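Local structure of A-type flavoprotein (Giardia intestinalis, 2Q9U) at the interface of chains A and B. The protein scavenges dioxygen as a flavodiiron protein, pairing a mu-oxo-diiron centre in a beta-lactamase-like domain with FMN in a flavodoxin-like domain. Numbering follows the deposited sequence. Chains: chain A/B, A-type flavoprotein.

The interface of chains A and B. Residues chain A 9, 11, 180, 182; chain B 279, 282-283.
A:Gln9 CG and CD lie on CA and CB of B:Ser283, at the end of helix 269-283, and form the small apolar centre, with CD 3.5 Å from CA. The methylenes of B:Arg282 pass the amide oxygen of A:Gln9 at about a right angle. CG of B:Arg282 is anti to its backbone N (chi1 -168°), and the chain stays extended to NE, which carries the guanidinium off the helix into chain A. There the amide of A:Gln11 stacks on it, the planes 12° apart, with OE1 3.3 Å above the guanidinium centre. Around the guanidinium edge, NE and NH2 both bond to the backbone carbonyl A:Ser180 O, NE at 2.7 Å and NH2 nearly in line with the C=O. NH1 reaches A:Gln9 OE1 at 2.9 Å, approaching from above the carbonyl plane. A:Arg182 touches B:Arg282 and also donates NE (2.9 Å) and NH2 in plane to A:Gln11 OE1, which should help hold the stacked amide. At the rim, A:Gln9 N meets B:Asp279 OD2 at 2.9 Å on the anti side of the carboxylate, almost straight (174° at H). Water 1 joins A:Gln11 NE2 to B:Asp279 OD1, and water 2 joins A:Gln9 NE2 to B:Arg282 O. Repeated by the two-fold axis, the patch ties the N-terminal segment and the loop at A:Ser180 to the partner's flavodoxin-like domain, and so would support head-to-tail pairing of the chains.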
ATOM      1  N   GLN A   9     -25.936 -12.342  18.330  1.00 15.50           N
ATOM      2  CA  GLN A   9     -26.291 -11.937  19.682  1.00 15.59           C
ATOM      3  C   GLN A   9     -27.242 -10.745  19.590  1.00 15.68           C
ATOM      4  O   GLN A   9     -26.929  -9.756  18.900  1.00 15.50           O
ATOM      5  CB  GLN A   9     -25.042 -11.524  20.489  1.00 15.38           C
ATOM      6  CG  GLN A   9     -25.424 -10.986  21.901  1.00 15.41           C
ATOM      7  CD  GLN A   9     -24.383 -10.093  22.553  1.00 15.41           C
ATOM      8  OE1 GLN A   9     -23.333  -9.821  21.991  1.00 13.24           O
ATOM      9  NE2 GLN A   9     -24.671  -9.658  23.773  1.00 14.71           N
ATOM     10  N   GLN A  11     -28.745  -7.363  20.855  1.00 14.22           N
ATOM     11  CA  GLN A  11     -27.979  -6.324  21.482  1.00 13.60           C
ATOM     12  C   GLN A  11     -28.906  -5.166  21.831  1.00 14.11           C
ATOM     13  O   GLN A  11     -29.001  -4.179  21.110  1.00 12.92           O
ATOM     14  CB  GLN A  11     -26.787  -5.925  20.576  1.00 13.78           C
ATOM     15  CG  GLN A  11     -25.774  -7.083  20.428  1.00 13.09           C
ATOM     16  CD  GLN A  11     -24.652  -6.809  19.442  1.00 13.69           C
ATOM     17  OE1 GLN A  11     -24.052  -5.746  19.458  1.00 13.58           O
ATOM     18  NE2 GLN A  11     -24.356  -7.790  18.591  1.00 12.43           N
ATOM     19  N   SER A 180     -16.675  -3.853  18.826  1.00  9.91           N
ATOM     20  CA  SER A 180     -17.795  -4.624  19.330  1.00 10.66           C
ATOM     21  C   SER A 180     -18.576  -3.794  20.347  1.00 10.52           C
ATOM     22  O   SER A 180     -19.703  -4.150  20.704  1.00 10.44           O
ATOM     23  CB  SER A 180     -17.324  -5.959  19.944  1.00 11.18           C
ATOM     24  OG  SER A 180     -16.529  -5.730  21.097  1.00 11.27           O
ATOM     25  N   ARG A 182     -20.816  -0.706  21.669  1.00  9.77           N
ATOM     26  CA  ARG A 182     -21.838   0.150  21.082  1.00 10.09           C
ATOM     27  C   ARG A 182     -21.847   1.567  21.606  1.00 10.02           C
ATOM     28  O   ARG A 182     -22.455   2.441  20.992  1.00 10.46           O
ATOM     29  CB  ARG A 182     -23.239  -0.488  21.186  1.00  9.33           C
ATOM     30  CG  ARG A 182     -23.303  -1.901  20.562  1.00 10.62           C
ATOM     31  CD  ARG A 182     -23.012  -1.909  19.013  1.00 11.16           C
ATOM     32  NE  ARG A 182     -22.683  -3.298  18.642  1.00 11.66           N
ATOM     33  CZ  ARG A 182     -21.629  -3.700  17.969  1.00  9.83           C
ATOM     34  NH1 ARG A 182     -20.756  -2.817  17.441  1.00  9.03           N
ATOM     35  NH2 ARG A 182     -21.481  -5.018  17.786  1.00 11.46           N
TER
ATOM     36  N   ASP B 279     -19.717 -13.126  17.365  1.00 12.13           N
ATOM     37  CA  ASP B 279     -20.926 -12.785  18.127  1.00 12.60           C
ATOM     38  C   ASP B 279     -21.102 -13.690  19.324  1.00 12.43           C
ATOM     39  O   ASP B 279     -21.526 -13.220  20.367  1.00 12.45           O
ATOM     40  CB  ASP B 279     -22.192 -12.745  17.253  1.00 12.84           C
ATOM     41  CG  ASP B 279     -22.597 -11.312  16.864  1.00 17.20           C
ATOM     42  OD1 ASP B 279     -21.695 -10.462  16.586  1.00 18.47           O
ATOM     43  OD2 ASP B 279     -23.817 -11.025  16.859  1.00 16.55           O
ATOM     44  N   ARG B 282     -18.857 -12.351  21.933  1.00 10.31           N
ATOM     45  CA  ARG B 282     -19.350 -11.056  22.436  1.00  9.99           C
ATOM     46  C   ARG B 282     -20.478 -11.298  23.465  1.00 10.73           C
ATOM     47  O   ARG B 282     -20.557 -10.596  24.473  1.00 11.89           O
ATOM     48  CB  ARG B 282     -19.837 -10.157  21.279  1.00  9.77           C
ATOM     49  CG  ARG B 282     -20.089  -8.692  21.717  1.00  9.54           C
ATOM     50  CD  ARG B 282     -20.872  -7.885  20.636  1.00  9.88           C
ATOM     51  NE  ARG B 282     -21.049  -6.505  21.078  1.00  9.68           N
ATOM     52  CZ  ARG B 282     -21.965  -6.099  21.960  1.00 11.16           C
ATOM     53  NH1 ARG B 282     -22.832  -6.960  22.502  1.00 10.60           N
ATOM     54  NH2 ARG B 282     -22.015  -4.815  22.323  1.00  8.91           N
ATOM     55  N   SER B 283     -21.314 -12.303  23.199  1.00 11.83           N
ATOM     56  CA  SER B 283     -22.465 -12.636  24.072  1.00 12.35           C
ATOM     57  C   SER B 283     -22.041 -12.914  25.508  1.00 12.74           C
ATOM     58  O   SER B 283     -22.856 -12.747  26.423  1.00 13.03           O
ATOM     59  CB  SER B 283     -23.300 -13.818  23.529  1.00 11.71           C
ATOM     60  OG  SER B 283     -22.699 -15.110  23.800  1.00 10.68           O
TER
HETATM   61  O   HOH W   1     -22.115  -7.957  16.836  1.00 19.02           O
HETATM   62  O   HOH W   2     -22.620  -8.466  25.581  1.00 28.42           O